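Local coordinates for protein thermosome subunit (Methanococcoides burtonii, PDB 3AQ1) that probably works as an ATP-dependent group II chaperonin, binding unfolded proteins and using ATP hydrolysis to assist their folding, at residues D409-D412 / I413-L417; H340-N343 / D344-V348; Y254-K258 / A259-A263; V136-E140 / D141-V145; E332-V335 / D336-H340. One frame throughout, in Å; residues are numbered along the deposited sequence.

Interaction 1 of 5, residues D409-D412 / I413-L417; sequences DPID and IMVEL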
loop_
_atom_site.group_PDB
_atom_site.type_symbol
_atom_site.label_atom_id
_atom_site.label_comp_id
_atom_site.label_asym_id
_atom_site.label_seq_id
_atom_site.Cartn_x
_atom_site.Cartn_y
_atom_site.Cartn_z
ATOM N N ASP A 409 20.522 -28.372 -2.674
ATOM C CA ASP A 409 21.170 -28.896 -1.481
ATOM C C ASP A 409 21.235 -27.822 -0.395
ATOM O O ASP A 409 21.973 -26.849 -0.510
ATOM C CB ASP A 409 22.582 -29.383 -1.818
ATOM C CG ASP A 409 23.269 -30.059 -0.639
ATOM O OD1 ASP A 409 22.586 -30.353 0.373
ATOM O OD2 ASP A 409 24.495 -30.302 -0.738
ATOM N N PRO A 410 20.468 -28.004 0.675
ATOM C CA PRO A 410 20.465 -26.986 1.725
ATOM C C PRO A 410 21.838 -26.840 2.361
ATOM O O PRO A 410 22.266 -25.716 2.596
ATOM C CB PRO A 410 19.462 -27.532 2.739
ATOM C CG PRO A 410 18.632 -28.510 1.965
ATOM C CD PRO A 410 19.581 -29.126 0.992
ATOM N N ILE A 411 22.517 -27.956 2.621
ATOM C CA ILE A 411 23.828 -27.923 3.260
ATOM C C ILE A 411 24.779 -27.041 2.461
ATOM O O ILE A 411 25.486 -26.200 3.014
ATOM C CB ILE A 411 24.427 -29.329 3.386
ATOM C CG1 ILE A 411 23.475 -30.246 4.155
ATOM C CG2 ILE A 411 25.778 -29.271 4.080
ATOM C CD1 ILE A 411 22.957 -29.613 5.431
ATOM N N ASP A 412 24.789 -27.234 1.154
ATOM C CA ASP A 412 25.615 -26.428 0.274
ATOM C C ASP A 412 25.319 -24.943 0.429
ATOM O O ASP A 412 26.240 -24.134 0.563
ATOM C CB ASP A 412 25.404 -26.844 -1.182
ATOM C CG ASP A 412 26.394 -27.893 -1.631
ATOM O OD1 ASP A 412 27.006 -28.529 -0.752
ATOM O OD2 ASP A 412 26.562 -28.074 -2.859
ATOM N N ILE A 413 24.035 -24.594 0.402
ATOM C CA ILE A 413 23.602 -23.201 0.481
ATOM C C ILE A 413 23.880 -22.571 1.845
ATOM O O ILE A 413 24.289 -21.410 1.918
ATOM C CB ILE A 413 22.098 -23.050 0.190
ATOM C CG1 ILE A 413 21.750 -23.600 -1.200
ATOM C CG2 ILE A 413 21.674 -21.596 0.355
ATOM C CD1 ILE A 413 22.444 -22.890 -2.303
ATOM N N MET A 414 23.652 -23.334 2.914
ATOM C CA MET A 414 23.853 -22.841 4.278
ATOM C C MET A 414 25.326 -22.602 4.599
ATOM O O MET A 414 25.685 -21.624 5.262
ATOM C CB MET A 414 23.220 -23.780 5.317
ATOM C CG MET A 414 21.691 -23.700 5.391
ATOM S SD MET A 414 21.039 -22.009 5.404
ATOM C CE MET A 414 21.814 -21.341 6.877
ATOM N N VAL A 415 26.180 -23.507 4.138
ATOM C CA VAL A 415 27.610 -23.319 4.286
ATOM C C VAL A 415 27.986 -22.002 3.634
ATOM O O VAL A 415 28.612 -21.142 4.244
ATOM C CB VAL A 415 28.376 -24.487 3.642
ATOM C CG1 VAL A 415 29.842 -24.126 3.383
ATOM C CG2 VAL A 415 28.237 -25.735 4.512
ATOM N N GLU A 416 27.561 -21.834 2.393
ATOM C CA GLU A 416 27.912 -20.653 1.633
ATOM C C GLU A 416 27.293 -19.381 2.236
ATOM O O GLU A 416 27.931 -18.327 2.232
ATOM C CB GLU A 416 27.535 -20.852 0.161
ATOM C CG GLU A 416 27.757 -19.647 -0.728
ATOM C CD GLU A 416 29.216 -19.245 -0.791
ATOM O OE1 GLU A 416 30.052 -19.992 -0.235
ATOM O OE2 GLU A 416 29.524 -18.186 -1.391
ATOM N N LEU A 417 26.072 -19.473 2.767
ATOM C CA LEU A 417 25.460 -18.305 3.413
ATOM C C LEU A 417 26.180 -17.928 4.705
ATOM O O LEU A 417 26.425 -16.748 4.967
ATOM C CB LEU A 417 23.957 -18.483 3.662
ATOM C CG LEU A 417 23.096 -18.444 2.395
ATOM C CD1 LEU A 417 21.657 -18.804 2.683
ATOM C CD2 LEU A 417 23.193 -17.101 1.682
#
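I413 N bonds to D409 O at 3.2 Å and M414 N to P410 O at 2.8 Å, the backbone bonds that start helix 410-422, with D409 as its N-cap. V415 N to I411 O and E416 N to D412 O carry the same pattern on. Before the first turn, D409 swings its carboxylate anti to the backbone N (chi1 -175°), and OD1 takes a weak capping bond from I411 N. P410 follows directly, a residue that needs no amide partner at a helix start. I413 is buried and packs on A403 of helix 397-405; its CG1 also lies 3.3 Å from D409 O. M414, bent at both chi2 and chi3, leads its thioether away from the turn to P399 and V400 of the same helix. Further along the helix, E416 and L417 touch V437 of strand 437-439. The helix thus joins its neighbours in what is probably the equatorial domain. Along the outer surface I411 and V415, one turn apart, make a light apolar contact, and the atoms that meet are the two CG2 methyls, 4.3 Å apart.

Interaction 2 of 5, residues H340-N343 / D344-V348; sequences HALN and DALHV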
loop_
_atom_site.group_PDB
_atom_site.type_symbol
_atom_site.label_atom_id
_atom_site.label_comp_id
_atom_site.label_asym_id
_atom_site.label_seq_id
_atom_site.Cartn_x
_atom_site.Cartn_y
_atom_site.Cartn_z
ATOM N N HIS A 340 -3.136 -2.935 -12.449
ATOM C CA HIS A 340 -2.823 -3.912 -11.396
ATOM C C HIS A 340 -1.375 -3.729 -10.952
ATOM O O HIS A 340 -1.081 -3.621 -9.756
ATOM C CB HIS A 340 -3.095 -5.350 -11.845
ATOM C CG HIS A 340 -4.555 -5.680 -11.971
ATOM N ND1 HIS A 340 -5.363 -5.137 -12.950
ATOM C CD2 HIS A 340 -5.350 -6.504 -11.246
ATOM C CE1 HIS A 340 -6.590 -5.608 -12.820
ATOM N NE2 HIS A 340 -6.608 -6.441 -11.794
ATOM N N ALA A 341 -0.474 -3.642 -11.921
ATOM C CA ALA A 341 0.926 -3.474 -11.595
ATOM C C ALA A 341 1.159 -2.216 -10.727
ATOM O O ALA A 341 1.657 -2.317 -9.599
ATOM C CB ALA A 341 1.760 -3.450 -12.860
ATOM N N LEU A 342 0.777 -1.050 -11.250
ATOM C CA LEU A 342 0.871 0.220 -10.517
ATOM C C LEU A 342 0.323 0.138 -9.091
ATOM O O LEU A 342 0.965 0.602 -8.150
ATOM C CB LEU A 342 0.157 1.339 -11.291
ATOM C CG LEU A 342 0.161 2.784 -10.799
ATOM C CD1 LEU A 342 1.563 3.348 -10.664
ATOM C CD2 LEU A 342 -0.618 3.577 -11.790
ATOM N N ASN A 343 -0.862 -0.449 -8.927
ATOM C CA ASN A 343 -1.421 -0.600 -7.591
ATOM C C ASN A 343 -0.436 -1.291 -6.656
ATOM O O ASN A 343 -0.223 -0.841 -5.549
ATOM C CB ASN A 343 -2.769 -1.326 -7.612
ATOM C CG ASN A 343 -3.926 -0.403 -7.297
ATOM O OD1 ASN A 343 -3.914 0.296 -6.280
ATOM N ND2 ASN A 343 -4.936 -0.389 -8.169
ATOM N N ASP A 344 0.189 -2.372 -7.106
ATOM C CA ASP A 344 1.159 -3.045 -6.257
ATOM C C ASP A 344 2.370 -2.174 -5.972
ATOM O O ASP A 344 2.774 -2.028 -4.820
ATOM C CB ASP A 344 1.598 -4.370 -6.864
ATOM C CG ASP A 344 0.522 -5.412 -6.802
ATOM O OD1 ASP A 344 -0.352 -5.305 -5.918
ATOM O OD2 ASP A 344 0.548 -6.334 -7.644
ATOM N N ALA A 345 2.946 -1.593 -7.021
ATOM C CA ALA A 345 4.145 -0.781 -6.851
ATOM C C ALA A 345 3.903 0.413 -5.931
ATOM O O ALA A 345 4.740 0.722 -5.088
ATOM C CB ALA A 345 4.686 -0.330 -8.186
ATOM N N LEU A 346 2.765 1.085 -6.102
ATOM C CA LEU A 346 2.414 2.220 -5.254
ATOM C C LEU A 346 2.486 1.810 -3.783
ATOM O O LEU A 346 3.154 2.462 -2.988
ATOM C CB LEU A 346 1.021 2.775 -5.602
ATOM C CG LEU A 346 0.898 3.604 -6.887
ATOM C CD1 LEU A 346 -0.536 3.715 -7.358
ATOM C CD2 LEU A 346 1.522 4.965 -6.746
ATOM N N HIS A 347 1.825 0.709 -3.441
ATOM C CA HIS A 347 1.811 0.179 -2.076
ATOM C C HIS A 347 3.188 -0.163 -1.522
ATOM O O HIS A 347 3.535 0.282 -0.429
ATOM C CB HIS A 347 0.881 -1.033 -1.975
ATOM C CG HIS A 347 -0.572 -0.664 -1.938
ATOM N ND1 HIS A 347 -1.275 -0.526 -0.760
ATOM C CD2 HIS A 347 -1.448 -0.380 -2.933
ATOM C CE1 HIS A 347 -2.524 -0.191 -1.033
ATOM N NE2 HIS A 347 -2.655 -0.094 -2.345
ATOM N N VAL A 348 3.965 -0.948 -2.267
ATOM C CA VAL A 348 5.307 -1.320 -1.825
ATOM C C VAL A 348 6.145 -0.076 -1.539
ATOM O O VAL A 348 6.770 0.042 -0.488
ATOM C CB VAL A 348 6.051 -2.216 -2.849
ATOM C CG1 VAL A 348 7.362 -2.676 -2.264
ATOM C CG2 VAL A 348 5.210 -3.416 -3.214
#
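H347 N to N343 O, one turn back in helix 332-355, is a long, weak bond of 3.3 Å. The three preceding steps are sounder: D344 N donates to H340 O, A345 N to A341 O and L346 N to L342 O, the last at 2.8 Å with an N-H...O angle of 170°. H340 ND1 is satisfied by a hydrogen bond to D336 O, a turn back. H347 has CG anti to its carbonyl carbon (chi1 -77°), which lays the ring edge beside N343 O, with CD2 next to that oxygen in the ring plane. The N343 amide and the H347 ring run side by side with planes 37° apart, but OD1 and NE2 stay 4.1 Å apart, too far to bond. On the side facing strand 151-157, L342 CG meets L346 CD1 at 3.6 Å, both leucines packing on I153; they also touch helix 121-132. Trading H347 for an alanine is likely to open a gap beside V147 and L148 and to strip N343 O of the ring edge that flanks it. Across these two segments, then, the hydrogen bonds are all main-chain, and the side chains meet through apolar and ring-edge contacts.

Interaction 3 of 5, residues Y254-K258 / A259-A263; sequences YYIEK and AGIYA
With chi1 at -63° in I256 and -59° in I261, each isoleucine holds CG2 anti to its own backbone N, and the two branches meet across the end of helix 250-258. I256 CG2 lies 3.5 Å from I261 CB and close to I261 CG2, the side chains crossing at a slant; the same methyl reaches A263 CB at 4.2 Å. The backbone brings these groups round. A259 N still bonds to Y255 O, but G260, with phi 81°, turns the chain back: its N bonds to E257 O at 3.0 Å, and I261 N closes on I256 O at 3.2 Å. Positive phi favours the glycine. Away from this apolar contact, K258 lays CG over one face of the Y254 ring, and its NZ makes a weak salt bridge with E257 OE2 at 3.5 Å. Y255 packs on A231 of helix 226-235, its OH bonded to R228 NE. I261 and A263 touch V242 of strand 241-244, while the intervening Y262 points away from the helix and touches V241. The turn is a Schellman motif, here ending the helix of a beta-alpha-beta unit whose parallel strands 241-244 and 262-264 probably belong to the apical domain.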
loop_
_atom_site.group_PDB
_atom_site.type_symbol
_atom_site.label_atom_id
_atom_site.label_comp_id
_atom_site.label_asym_id
_atom_site.label_seq_id
_atom_site.Cartn_x
_atom_site.Cartn_y
_atom_site.Cartn_z
ATOM N N TYR A 254 -33.762 20.752 -14.739
ATOM C CA TYR A 254 -34.036 22.034 -15.383
ATOM C C TYR A 254 -33.921 23.221 -14.406
ATOM O O TYR A 254 -33.287 24.229 -14.709
ATOM C CB TYR A 254 -35.408 22.011 -16.062
ATOM C CG TYR A 254 -35.800 23.341 -16.658
ATOM C CD1 TYR A 254 -35.134 23.843 -17.762
ATOM C CD2 TYR A 254 -36.828 24.104 -16.103
ATOM C CE1 TYR A 254 -35.479 25.057 -18.304
ATOM C CE2 TYR A 254 -37.180 25.317 -16.640
ATOM C CZ TYR A 254 -36.502 25.795 -17.744
ATOM O OH TYR A 254 -36.837 27.010 -18.304
ATOM N N TYR A 255 -34.532 23.081 -13.234
ATOM C CA TYR A 255 -34.443 24.078 -12.170
ATOM C C TYR A 255 -33.024 24.251 -11.652
ATOM O O TYR A 255 -32.561 25.377 -11.443
ATOM C CB TYR A 255 -35.376 23.698 -11.019
ATOM C CG TYR A 255 -36.820 23.677 -11.437
ATOM C CD1 TYR A 255 -37.331 24.656 -12.279
ATOM C CD2 TYR A 255 -37.677 22.686 -10.992
ATOM C CE1 TYR A 255 -38.655 24.644 -12.675
ATOM C CE2 TYR A 255 -39.006 22.667 -11.379
ATOM C CZ TYR A 255 -39.485 23.645 -12.220
ATOM O OH TYR A 255 -40.803 23.618 -12.604
ATOM N N ILE A 256 -32.346 23.128 -11.436
ATOM C CA ILE A 256 -30.976 23.137 -10.955
ATOM C C ILE A 256 -30.113 23.810 -12.002
ATOM O O ILE A 256 -29.272 24.657 -11.699
ATOM C CB ILE A 256 -30.473 21.706 -10.675
ATOM C CG1 ILE A 256 -31.310 21.072 -9.567
ATOM C CG2 ILE A 256 -29.013 21.717 -10.266
ATOM C CD1 ILE A 256 -30.905 19.675 -9.245
ATOM N N GLU A 257 -30.352 23.435 -13.247
ATOM C CA GLU A 257 -29.642 24.010 -14.372
ATOM C C GLU A 257 -29.874 25.516 -14.459
ATOM O O GLU A 257 -28.927 26.295 -14.639
ATOM C CB GLU A 257 -30.096 23.333 -15.658
ATOM C CG GLU A 257 -29.461 23.895 -16.877
ATOM C CD GLU A 257 -30.276 24.987 -17.486
ATOM O OE1 GLU A 257 -31.445 24.726 -17.838
ATOM O OE2 GLU A 257 -29.740 26.103 -17.623
ATOM N N LYS A 258 -31.132 25.927 -14.331
ATOM C CA LYS A 258 -31.450 27.349 -14.406
ATOM C C LYS A 258 -30.800 28.141 -13.272
ATOM O O LYS A 258 -30.436 29.294 -13.461
ATOM C CB LYS A 258 -32.965 27.608 -14.530
ATOM C CG LYS A 258 -33.505 27.504 -15.983
ATOM C CD LYS A 258 -32.771 28.483 -16.913
ATOM C CE LYS A 258 -32.892 28.131 -18.392
ATOM N NZ LYS A 258 -31.669 28.541 -19.175
ATOM N N ALA A 259 -30.608 27.512 -12.117
ATOM C CA ALA A 259 -29.895 28.160 -11.018
ATOM C C ALA A 259 -28.357 28.264 -11.195
ATOM O O ALA A 259 -27.659 28.758 -10.309
ATOM C CB ALA A 259 -30.257 27.490 -9.670
ATOM N N GLY A 260 -27.830 27.797 -12.326
ATOM C CA GLY A 260 -26.400 27.872 -12.601
ATOM C C GLY A 260 -25.567 26.772 -11.950
ATOM O O GLY A 260 -24.351 26.912 -11.746
ATOM N N ILE A 261 -26.220 25.658 -11.643
ATOM C CA ILE A 261 -25.579 24.562 -10.920
ATOM C C ILE A 261 -25.038 23.396 -11.776
ATOM O O ILE A 261 -25.747 22.791 -12.580
ATOM C CB ILE A 261 -26.491 24.042 -9.782
ATOM C CG1 ILE A 261 -26.808 25.182 -8.813
ATOM C CG2 ILE A 261 -25.813 22.929 -9.030
ATOM C CD1 ILE A 261 -27.609 24.744 -7.611
ATOM N N TYR A 262 -23.756 23.111 -11.585
ATOM C CA TYR A 262 -23.084 21.981 -12.212
ATOM C C TYR A 262 -23.472 20.695 -11.465
ATOM O O TYR A 262 -23.026 20.473 -10.324
ATOM C CB TYR A 262 -21.568 22.193 -12.127
ATOM C CG TYR A 262 -20.711 21.217 -12.918
ATOM C CD1 TYR A 262 -20.672 19.854 -12.602
ATOM C CD2 TYR A 262 -19.904 21.667 -13.954
ATOM C CE1 TYR A 262 -19.869 18.977 -13.317
ATOM C CE2 TYR A 262 -19.107 20.801 -14.668
ATOM C CZ TYR A 262 -19.096 19.463 -14.353
ATOM O OH TYR A 262 -18.291 18.631 -15.086
ATOM N N ALA A 263 -24.312 19.863 -12.085
ATOM C CA ALA A 263 -24.725 18.616 -11.441
ATOM C C ALA A 263 -24.374 17.382 -12.260
ATOM O O ALA A 263 -24.461 17.388 -13.480
ATOM C CB ALA A 263 -26.216 18.631 -11.095
#

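Interaction 4 of 5, residues V136-E140 / D141-V145; sequences VEEEE and DGLKV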
loop_
_atom_site.group_PDB
_atom_site.type_symbol
_atom_site.label_atom_id
_atom_site.label_comp_id
_atom_site.label_asym_id
_atom_site.label_seq_id
_atom_site.Cartn_x
_atom_site.Cartn_y
_atom_site.Cartn_z
ATOM N N VAL A 136 3.225 12.145 -0.064
ATOM C CA VAL A 136 3.932 11.936 1.204
ATOM C C VAL A 136 3.594 12.997 2.251
ATOM O O VAL A 136 3.809 14.188 2.028
ATOM C CB VAL A 136 5.462 11.932 1.019
ATOM C CG1 VAL A 136 6.155 11.803 2.378
ATOM C CG2 VAL A 136 5.890 10.806 0.096
ATOM N N GLU A 137 3.077 12.561 3.395
ATOM C CA GLU A 137 2.704 13.480 4.473
ATOM C C GLU A 137 3.737 13.457 5.591
ATOM O O GLU A 137 4.277 12.408 5.926
ATOM C CB GLU A 137 1.308 13.145 5.022
ATOM C CG GLU A 137 0.167 13.478 4.059
ATOM C CD GLU A 137 -1.195 12.952 4.513
ATOM O OE1 GLU A 137 -1.352 11.718 4.670
ATOM O OE2 GLU A 137 -2.123 13.779 4.684
ATOM N N GLU A 138 4.025 14.621 6.160
ATOM C CA GLU A 138 4.946 14.689 7.287
ATOM C C GLU A 138 4.173 14.482 8.580
ATOM O O GLU A 138 2.982 14.780 8.652
ATOM C CB GLU A 138 5.661 16.035 7.315
ATOM C CG GLU A 138 7.124 15.944 7.693
ATOM C CD GLU A 138 8.036 16.298 6.535
ATOM O OE1 GLU A 138 7.633 16.079 5.371
ATOM O OE2 GLU A 138 9.155 16.796 6.790
ATOM N N GLU A 139 4.847 13.966 9.600
ATOM C CA GLU A 139 4.206 13.758 10.893
ATOM C C GLU A 139 5.215 13.650 12.029
ATOM O O GLU A 139 6.428 13.695 11.816
ATOM C CB GLU A 139 3.344 12.491 10.873
ATOM C CG GLU A 139 1.935 12.660 10.332
ATOM C CD GLU A 139 1.116 11.380 10.447
ATOM O OE1 GLU A 139 1.720 10.288 10.547
ATOM O OE2 GLU A 139 -0.132 11.463 10.436
ATOM N N GLU A 140 4.692 13.530 13.244
ATOM C CA GLU A 140 5.477 13.045 14.361
ATOM C C GLU A 140 5.401 11.537 14.281
ATOM O O GLU A 140 4.469 10.995 13.683
ATOM C CB GLU A 140 4.888 13.510 15.682
ATOM C CG GLU A 140 5.081 14.973 15.976
ATOM C CD GLU A 140 4.667 15.316 17.389
ATOM O OE1 GLU A 140 3.955 14.497 18.010
ATOM O OE2 GLU A 140 5.055 16.396 17.880
ATOM N N ASP A 141 6.369 10.858 14.883
ATOM C CA ASP A 141 6.458 9.410 14.766
ATOM C C ASP A 141 7.059 9.040 13.407
ATOM O O ASP A 141 7.782 8.049 13.288
ATOM C CB ASP A 141 5.079 8.767 14.953
ATOM C CG ASP A 141 5.115 7.257 14.837
ATOM O OD1 ASP A 141 6.200 6.664 15.019
ATOM O OD2 ASP A 141 4.050 6.663 14.571
ATOM N N GLY A 142 6.764 9.845 12.388
ATOM C CA GLY A 142 7.390 9.684 11.086
ATOM C C GLY A 142 6.523 10.017 9.885
ATOM O O GLY A 142 5.439 10.572 10.017
ATOM N N LEU A 143 7.021 9.658 8.704
ATOM C CA LEU A 143 6.334 9.868 7.432
ATOM C C LEU A 143 5.117 8.959 7.202
ATOM O O LEU A 143 5.110 7.779 7.584
ATOM C CB LEU A 143 7.328 9.648 6.299
ATOM C CG LEU A 143 8.430 10.695 6.213
ATOM C CD1 LEU A 143 9.538 10.242 5.284
ATOM C CD2 LEU A 143 7.835 11.995 5.740
ATOM N N LYS A 144 4.100 9.512 6.549
ATOM C CA LYS A 144 2.886 8.768 6.222
ATOM C C LYS A 144 2.593 8.837 4.714
ATOM O O LYS A 144 2.638 9.923 4.122
ATOM C CB LYS A 144 1.702 9.303 7.040
ATOM C CG LYS A 144 0.326 8.755 6.646
ATOM C CD LYS A 144 -0.724 9.067 7.727
ATOM C CE LYS A 144 -2.072 9.540 7.150
ATOM N NZ LYS A 144 -3.096 9.839 8.212
ATOM N N VAL A 145 2.318 7.679 4.100
ATOM C CA VAL A 145 1.908 7.623 2.693
ATOM C C VAL A 145 0.565 6.915 2.509
ATOM O O VAL A 145 0.506 5.692 2.451
ATOM C CB VAL A 145 2.948 6.924 1.815
ATOM C CG1 VAL A 145 2.445 6.842 0.392
ATOM C CG2 VAL A 145 4.283 7.656 1.861
#
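E137 and K144 lie side by side and point the same way from one face of a short antiparallel hairpin, opposite the face of V136 and V145. They form a hydrogen-bonded pair: E137 N gives to K144 O at 2.8 Å and K144 N to E137 O at 3.0 Å. E137 OE1 comes alongside the lysine's CE, but remains 4.4 Å from K144 NZ. E139 crosses K144 obliquely; CG sits beside the backbone N (chi1 -85°), and its extended chain carries E139 OE2 past K144 CD to within 4.0 Å of K144 NZ. On the other face, V136 splits its branches, CG1 to L143 CD2 at 3.8 Å and CG2 to V145 CG2 at 4.0 Å. At the loop, G142 has backbone angles that a side chain would not tolerate. V145 N also bonds to E354 OE2 of helix 332-355. K144 has the carboxylates of E137 and E139 nearby, and its side chain also touches E354. Neither hairpin glutamate is at salt-bridge distance, so their attraction is probably diffuse, and the two E137-K144 backbone bonds are the definite polar links.

Interaction 5 of 5, residues E332-V335 / D336-H340; sequences EHVV and DSLDH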
loop_
_atom_site.group_PDB
_atom_site.type_symbol
_atom_site.label_atom_id
_atom_site.label_comp_id
_atom_site.label_asym_id
_atom_site.label_seq_id
_atom_site.Cartn_x
_atom_site.Cartn_y
_atom_site.Cartn_z
ATOM N N GLU A 332 -6.857 -1.277 -24.551
ATOM C CA GLU A 332 -7.697 -1.623 -23.415
ATOM C C GLU A 332 -7.009 -2.608 -22.477
ATOM O O GLU A 332 -6.986 -2.407 -21.264
ATOM C CB GLU A 332 -8.993 -2.262 -23.905
ATOM C CG GLU A 332 -9.935 -2.679 -22.791
ATOM C CD GLU A 332 -10.950 -1.606 -22.474
ATOM O OE1 GLU A 332 -11.159 -0.714 -23.329
ATOM O OE2 GLU A 332 -11.541 -1.659 -21.375
ATOM N N HIS A 333 -6.458 -3.688 -23.027
ATOM C CA HIS A 333 -5.948 -4.752 -22.164
ATOM C C HIS A 333 -4.586 -4.447 -21.521
ATOM O O HIS A 333 -4.310 -4.900 -20.408
ATOM C CB HIS A 333 -5.961 -6.127 -22.855
ATOM C CG HIS A 333 -5.765 -7.272 -21.906
ATOM N ND1 HIS A 333 -6.773 -7.742 -21.090
ATOM C CD2 HIS A 333 -4.673 -8.022 -21.623
ATOM C CE1 HIS A 333 -6.315 -8.740 -20.355
ATOM N NE2 HIS A 333 -5.042 -8.930 -20.658
ATOM N N VAL A 334 -3.744 -3.692 -22.221
ATOM C CA VAL A 334 -2.482 -3.216 -21.656
ATOM C C VAL A 334 -2.761 -2.434 -20.373
ATOM O O VAL A 334 -2.158 -2.646 -19.320
ATOM C CB VAL A 334 -1.759 -2.274 -22.649
ATOM C CG1 VAL A 334 -0.553 -1.607 -22.000
ATOM C CG2 VAL A 334 -1.350 -3.029 -23.895
ATOM N N VAL A 335 -3.708 -1.529 -20.468
ATOM C CA VAL A 335 -3.994 -0.641 -19.369
ATOM C C VAL A 335 -4.598 -1.351 -18.154
ATOM O O VAL A 335 -4.439 -0.878 -17.030
ATOM C CB VAL A 335 -4.869 0.511 -19.855
ATOM C CG1 VAL A 335 -6.168 0.559 -19.089
ATOM C CG2 VAL A 335 -4.093 1.802 -19.786
ATOM N N ASP A 336 -5.274 -2.483 -18.358
ATOM C CA ASP A 336 -5.758 -3.263 -17.215
ATOM C C ASP A 336 -4.590 -3.790 -16.383
ATOM O O ASP A 336 -4.597 -3.680 -15.155
ATOM C CB ASP A 336 -6.657 -4.422 -17.647
ATOM C CG ASP A 336 -7.999 -3.958 -18.175
ATOM O OD1 ASP A 336 -8.472 -2.875 -17.768
ATOM O OD2 ASP A 336 -8.586 -4.686 -19.005
ATOM N N SER A 337 -3.587 -4.342 -17.063
ATOM C CA SER A 337 -2.403 -4.896 -16.418
ATOM C C SER A 337 -1.546 -3.831 -15.762
ATOM O O SER A 337 -1.034 -4.022 -14.656
ATOM C CB SER A 337 -1.548 -5.661 -17.434
ATOM O OG SER A 337 -2.330 -6.609 -18.124
ATOM N N LEU A 338 -1.355 -2.718 -16.460
ATOM C CA LEU A 338 -0.633 -1.598 -15.875
ATOM C C LEU A 338 -1.298 -1.166 -14.563
ATOM O O LEU A 338 -0.621 -1.009 -13.549
ATOM C CB LEU A 338 -0.538 -0.430 -16.857
ATOM C CG LEU A 338 0.368 -0.712 -18.056
ATOM C CD1 LEU A 338 0.438 0.482 -19.012
ATOM C CD2 LEU A 338 1.758 -1.126 -17.588
ATOM N N ASP A 339 -2.622 -1.010 -14.573
ATOM C CA ASP A 339 -3.321 -0.664 -13.346
ATOM C C ASP A 339 -3.007 -1.633 -12.210
ATOM O O ASP A 339 -2.651 -1.199 -11.115
ATOM C CB ASP A 339 -4.830 -0.549 -13.552
ATOM C CG ASP A 339 -5.578 -0.348 -12.244
ATOM O OD1 ASP A 339 -5.864 0.812 -11.894
ATOM O OD2 ASP A 339 -5.870 -1.348 -11.550
ATOM N N HIS A 340 -3.136 -2.935 -12.449
ATOM C CA HIS A 340 -2.823 -3.912 -11.396
ATOM C C HIS A 340 -1.375 -3.729 -10.952
ATOM O O HIS A 340 -1.081 -3.621 -9.756
ATOM C CB HIS A 340 -3.095 -5.350 -11.845
ATOM C CG HIS A 340 -4.555 -5.680 -11.971
ATOM N ND1 HIS A 340 -5.363 -5.137 -12.950
ATOM C CD2 HIS A 340 -5.350 -6.504 -11.246
ATOM C CE1 HIS A 340 -6.590 -5.608 -12.820
ATOM N NE2 HIS A 340 -6.608 -6.441 -11.794
#
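H333 O accepts three weak bonds from the next turn of helix 332-355: from D336 N at 3.3 Å, and from S337 N and S337 OG at 3.5 Å each. In this early part of the helix the bonds are weak; D336 N also makes a weak one to E332 O. One step on they firm up, L338 N to V334 O at 3.0 Å and D339 N to V335 O at 3.1 Å. D336 has CG anti to its carbonyl carbon (chi1 -70°), which tips the carboxylate back toward E332 O, near the H333 ring, the two planes 85° apart; H333 ND1 and D336 OD2 are 4.1 Å apart. Its other oxygen, OD1, forms a long, weak ion pair with K155 of strand 151-157. A leucine replacing D336 would probably leave the K155 ammonium without this counter-charge and put an apolar branch beside the H333 imidazole. V334 and L338 lie side by side, pointing the same way, CG1 of V334 touching CD1 of L338, and both pack on Y120. The turn closes on D336 O, which H340 N and H340 ND1 approach from opposite faces of its carbonyl plane, H340 ND1 lying 2.8 Å from D336 O.

From the N terminus, the five contacts follow one another without nesting or crossing, and each is local. Interaction 4 closes the small hairpin 136-145; interaction 3 then turns helix 250-258 into strand 262-264, its centre about 42 Å from that of interaction 4. Interactions 5 and 2 are successive pieces of helix 332-355, sharing H340, and this helix also meets the hairpin through I353 and E354 at its far end. Interaction 1 starts helix 410-422, its centre about 74 Å from that of interaction 3, the two on opposite sides of the chain's centre. In family terms they probably mark the apical (3), intermediate (2, 4, 5) and equatorial (1) domains.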